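Regulatory protein SdiA (Escherichia coli, PDB 4LFU) acts as a LuxR-type quorum-sensing receptor and transcription factor that binds acyl-homoserine lactone autoinducers and activates cell-division genes of the ftsQAZ cluster. Local coordinates at residues E193-T196 against S197-A201; E208-V211 against N212-K216. One frame throughout, in Å; residues are numbered along the deposited sequence.

Contact 1 of 2, residues E193-T196 against S197-A201; sequences EGKT and SAEIA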
loop_
_atom_site.group_PDB
_atom_site.type_symbol
_atom_site.label_atom_id
_atom_site.label_comp_id
_atom_site.label_asym_id
_atom_site.label_seq_id
_atom_site.Cartn_x
_atom_site.Cartn_y
_atom_site.Cartn_z
ATOM N N GLU A 193 -9.408 -5.171 -18.188
ATOM C CA GLU A 193 -10.850 -4.939 -18.060
ATOM C C GLU A 193 -11.664 -6.010 -18.760
ATOM O O GLU A 193 -12.895 -5.988 -18.704
ATOM C CB GLU A 193 -11.262 -3.571 -18.618
ATOM C CG GLU A 193 -10.921 -2.375 -17.730
ATOM C CD GLU A 193 -11.599 -2.407 -16.363
ATOM O OE1 GLU A 193 -12.603 -3.120 -16.139
ATOM O OE2 GLU A 193 -11.105 -1.708 -15.475
ATOM N N GLY A 194 -10.978 -6.932 -19.428
ATOM C CA GLY A 194 -11.632 -8.048 -20.100
ATOM C C GLY A 194 -11.909 -7.844 -21.578
ATOM O O GLY A 194 -12.622 -8.649 -22.181
ATOM N N LYS A 195 -11.327 -6.806 -22.181
ATOM C CA LYS A 195 -11.544 -6.580 -23.605
ATOM C C LYS A 195 -10.687 -7.506 -24.452
ATOM O O LYS A 195 -9.538 -7.800 -24.108
ATOM C CB LYS A 195 -11.322 -5.117 -23.991
ATOM C CG LYS A 195 -12.152 -4.111 -23.208
ATOM C CD LYS A 195 -13.651 -4.259 -23.477
ATOM C CE LYS A 195 -14.462 -3.216 -22.719
ATOM N NZ LYS A 195 -15.928 -3.524 -22.804
ATOM N N THR A 196 -11.276 -7.989 -25.543
ATOM C CA THR A 196 -10.563 -8.742 -26.581
ATOM C C THR A 196 -9.723 -7.799 -27.506
ATOM O O THR A 196 -9.909 -6.575 -27.507
ATOM C CB THR A 196 -11.570 -9.566 -27.419
ATOM O OG1 THR A 196 -12.484 -8.674 -28.075
ATOM C CG2 THR A 196 -12.363 -10.516 -26.526
ATOM N N SER A 197 -8.797 -8.370 -28.271
ATOM C CA SER A 197 -8.069 -7.614 -29.294
ATOM C C SER A 197 -8.983 -6.815 -30.228
ATOM O O SER A 197 -8.672 -5.667 -30.551
ATOM C CB SER A 197 -7.185 -8.530 -30.137
ATOM O OG SER A 197 -5.975 -8.768 -29.449
ATOM N N ALA A 198 -10.101 -7.427 -30.637
ATOM C CA ALA A 198 -11.082 -6.799 -31.541
ATOM C C ALA A 198 -11.779 -5.593 -30.920
ATOM O O ALA A 198 -11.962 -4.560 -31.579
ATOM C CB ALA A 198 -12.108 -7.823 -31.997
ATOM N N GLU A 199 -12.168 -5.737 -29.657
ATOM C CA GLU A 199 -12.814 -4.671 -28.909
ATOM C C GLU A 199 -11.860 -3.514 -28.628
ATOM O O GLU A 199 -12.248 -2.351 -28.718
ATOM C CB GLU A 199 -13.390 -5.203 -27.600
ATOM C CG GLU A 199 -14.687 -5.984 -27.761
ATOM C CD GLU A 199 -15.104 -6.724 -26.474
ATOM O OE1 GLU A 199 -14.262 -7.411 -25.846
ATOM O OE2 GLU A 199 -16.298 -6.629 -26.100
ATOM N N ILE A 200 -10.620 -3.840 -28.275
ATOM C CA ILE A 200 -9.596 -2.821 -28.073
ATOM C C ILE A 200 -9.311 -2.046 -29.382
ATOM O O ILE A 200 -9.116 -0.838 -29.356
ATOM C CB ILE A 200 -8.293 -3.423 -27.429
ATOM C CG1 ILE A 200 -8.634 -4.032 -26.053
ATOM C CG2 ILE A 200 -7.200 -2.362 -27.277
ATOM C CD1 ILE A 200 -7.533 -4.885 -25.418
ATOM N N ALA A 201 -9.308 -2.754 -30.511
ATOM C CA ALA A 201 -9.114 -2.145 -31.833
ATOM C C ALA A 201 -10.200 -1.094 -32.130
ATOM O O ALA A 201 -9.895 -0.005 -32.615
ATOM C CB ALA A 201 -9.078 -3.221 -32.919
#

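Contact 2 of 2, residues E208-V211 against N212-K216; sequences ENTV and NFHQK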
loop_
_atom_site.group_PDB
_atom_site.type_symbol
_atom_site.label_atom_id
_atom_site.label_comp_id
_atom_site.label_asym_id
_atom_site.label_seq_id
_atom_site.Cartn_x
_atom_site.Cartn_y
_atom_site.Cartn_z
ATOM N N GLU A 208 -6.384 -4.763 -35.256
ATOM C CA GLU A 208 -6.031 -5.865 -34.375
ATOM C C GLU A 208 -4.535 -6.188 -34.437
ATOM O O GLU A 208 -3.931 -6.557 -33.428
ATOM C CB GLU A 208 -6.856 -7.106 -34.712
ATOM C CG GLU A 208 -8.201 -7.133 -34.025
ATOM C CD GLU A 208 -9.080 -8.272 -34.502
ATOM O OE1 GLU A 208 -8.744 -9.439 -34.193
ATOM O OE2 GLU A 208 -10.115 -7.994 -35.172
ATOM N N ASN A 209 -3.953 -6.034 -35.626
ATOM C CA ASN A 209 -2.516 -6.189 -35.825
ATOM C C ASN A 209 -1.691 -5.289 -34.949
ATOM O O ASN A 209 -0.686 -5.719 -34.405
ATOM C CB ASN A 209 -2.150 -5.921 -37.276
ATOM C CG ASN A 209 -2.251 -7.148 -38.107
ATOM O OD1 ASN A 209 -1.378 -8.023 -38.050
ATOM N ND2 ASN A 209 -3.320 -7.250 -38.881
ATOM N N THR A 210 -2.118 -4.034 -34.842
ATOM C CA THR A 210 -1.473 -3.044 -33.984
ATOM C C THR A 210 -1.581 -3.431 -32.508
ATOM O O THR A 210 -0.571 -3.390 -31.787
ATOM C CB THR A 210 -2.081 -1.640 -34.204
ATOM O OG1 THR A 210 -1.952 -1.282 -35.589
ATOM C CG2 THR A 210 -1.390 -0.582 -33.333
ATOM N N VAL A 211 -2.797 -3.798 -32.077
ATOM C CA VAL A 211 -3.049 -4.233 -30.714
ATOM C C VAL A 211 -2.102 -5.387 -30.386
ATOM O O VAL A 211 -1.368 -5.315 -29.413
ATOM C CB VAL A 211 -4.554 -4.645 -30.456
ATOM C CG1 VAL A 211 -4.698 -5.286 -29.083
ATOM C CG2 VAL A 211 -5.500 -3.431 -30.565
ATOM N N ASN A 212 -2.108 -6.419 -31.229
ATOM C CA ASN A 212 -1.313 -7.629 -31.030
ATOM C C ASN A 212 0.180 -7.376 -31.135
ATOM O O ASN A 212 0.967 -8.066 -30.479
ATOM C CB ASN A 212 -1.757 -8.764 -31.979
ATOM C CG ASN A 212 -3.249 -9.110 -31.826
ATOM O OD1 ASN A 212 -3.815 -9.014 -30.725
ATOM N ND2 ASN A 212 -3.897 -9.483 -32.930
ATOM N N PHE A 213 0.561 -6.409 -31.967
ATOM C CA PHE A 213 1.925 -5.921 -32.024
ATOM C C PHE A 213 2.375 -5.476 -30.638
ATOM O O PHE A 213 3.368 -5.960 -30.133
ATOM C CB PHE A 213 2.016 -4.744 -33.014
ATOM C CG PHE A 213 3.413 -4.165 -33.193
ATOM C CD1 PHE A 213 4.530 -4.997 -33.395
ATOM C CD2 PHE A 213 3.602 -2.781 -33.203
ATOM C CE1 PHE A 213 5.807 -4.454 -33.579
ATOM C CE2 PHE A 213 4.888 -2.227 -33.394
ATOM C CZ PHE A 213 5.978 -3.070 -33.593
ATOM N N HIS A 214 1.643 -4.550 -30.042
ATOM C CA HIS A 214 1.951 -4.056 -28.692
ATOM C C HIS A 214 1.965 -5.145 -27.599
ATOM O O HIS A 214 2.862 -5.147 -26.757
ATOM C CB HIS A 214 1.020 -2.893 -28.314
ATOM C CG HIS A 214 1.228 -1.672 -29.153
ATOM N ND1 HIS A 214 2.390 -0.930 -29.113
ATOM C CD2 HIS A 214 0.435 -1.075 -30.075
ATOM C CE1 HIS A 214 2.294 0.086 -29.950
ATOM N NE2 HIS A 214 1.115 0.021 -30.542
ATOM N N GLN A 215 0.982 -6.051 -27.642
ATOM C CA GLN A 215 0.894 -7.197 -26.732
ATOM C C GLN A 215 2.169 -8.022 -26.762
ATOM O O GLN A 215 2.739 -8.326 -25.720
ATOM C CB GLN A 215 -0.304 -8.119 -27.050
ATOM C CG GLN A 215 -1.699 -7.521 -26.900
ATOM C CD GLN A 215 -2.127 -7.260 -25.463
ATOM O OE1 GLN A 215 -1.316 -7.265 -24.528
ATOM N NE2 GLN A 215 -3.419 -6.980 -25.289
ATOM N N LYS A 216 2.589 -8.363 -27.974
ATOM C CA LYS A 216 3.828 -9.077 -28.261
ATOM C C LYS A 216 5.090 -8.430 -27.739
ATOM O O LYS A 216 5.949 -9.130 -27.209
ATOM C CB LYS A 216 3.964 -9.296 -29.767
ATOM C CG LYS A 216 3.626 -10.713 -30.216
ATOM C CD LYS A 216 2.276 -11.204 -29.650
ATOM C CE LYS A 216 2.356 -12.647 -29.163
ATOM N NZ LYS A 216 1.073 -13.061 -28.485
HETATM O O HOH W 1 -6.536 -11.010 -32.463
#

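Contact 1 of 2, residues E193-T196 against S197-A201
Thr-196 and Glu-199 face each other across the first turn of helix 197-204 and form a capping box. The CB of Glu-199 points toward the preceding loop, and the extended chain beyond it carries the carboxylate back alongside Thr-196. There OE1 takes the N-H of Thr-196 on its anti lone pair, N to OE1 3.1 Å in an almost straight bond of 177°. The return bond, Glu-199 N to Thr-196 OG1 at 3.4 Å, is weak. Thr-196 can accept it because its hydroxyl stands between its own backbone N and carbonyl carbon (chi1 62°), within reach of Glu-199 N, while CG2, beside the backbone N, also touches the carboxylate at OE1. Thr-196 OG1 lies 3.1 Å from Glu-199 OE1 as well. Behind the box the helix proper begins, Ile-200 N donating to Thr-196 O at 2.9 Å.

Lys-195 meets the turn with two parts of its chain. Its CB rests on Ile-200 CG1, 3.6 Å away, and this apolar patch continues onto Trp-190 of helix 182-192, which both side chains touch. Farther out the lysine bends at chi2 and crosses the glutamate at about a right angle, leaving Lys-195 NZ 4.5 Å from Glu-199 OE2, too far for a salt bridge. Gly-194 ends the preceding helix in a Schellman motif, with a positive phi that glycine, lacking a side chain, adopts easily. Threonine suits the N-cap as a short hydroxyl acceptor, and glutamate three residues on has the reach to answer it. The negative carboxylate at a helix N-terminus probably interacts favourably with the helix dipole, and the nearby lysine may add to its stabilisation.

Contact 2 of 2, residues E208-V211 against N212-K216
Asn-212 folds its side chain back along helix 208-222 over the carbonyl of Glu-208, to which its backbone is also bonded: Asn-212 N donates to Glu-208 O at 2.9 Å. Its CB lies 3.4 Å from Glu-208 O. CG, set beside the backbone N and anti to the carbonyl carbon (chi1 -57°), comes closer still, at 3.1 Å from that oxygen. At the tip the amide divides its work. ND2 passes 3.0 Å from Glu-208 O, but its N-H does not aim at that oxygen, so the short distance is not a hydrogen bond; ND2 donates instead to a water 3.1 Å away, which in turn donates to Glu-208 OE1. OD1 is taken by the hydroxyl of Ser-197. Asparagine thus suits a place that needs a donor on one side and an acceptor on the other.

On another face of the helix the side chains of Thr-210 and His-214, one turn apart, run alongside each other, with Thr-210 CG2 3.8 Å from His-214 CD2. The threonine hydroxyl, by contrast, bonds back to Ser-207. The backbone between is regular helix; Gln-215 N, for example, donates to Val-211 O at 3.0 Å, and the CG of the glutamine packs over that carbonyl.

The segment lies in the predicted helix-turn-helix motif, as its second helix, the one that in such proteins usually reads the DNA. Its inner face carries buried Val-211, a compact branched residue pressed on Ser-197 and Ile-200 of helix 197-204, while His-214 and Gln-215 lean on Ile-187 of helix 182-192, where the glutamine amide also bonds to Thr-191.

In the fold
Both contacts are local, and together they take in the beginnings of the two helices of the predicted helix-turn-helix: contact 1 starts helix 197-204, contact 2 forms the early turns of helix 208-222. Their centres are about 11 Å apart, and they meet where Ser-197 OG approaches Asn-212 OD1 at 2.5 Å, a probable hydrogen bond, with Val-211 packed beside it. Each is partly buried, with an apolar inner residue, Ile-200 or Val-211, between the helices and an exposed polar rim. The chemistry differs with position: Thr-196 and Glu-199 serve backbone N-H groups, while Asn-212 and Gln-215 spend their amides on water and on neighbouring helices. Helix 182-192 touches both.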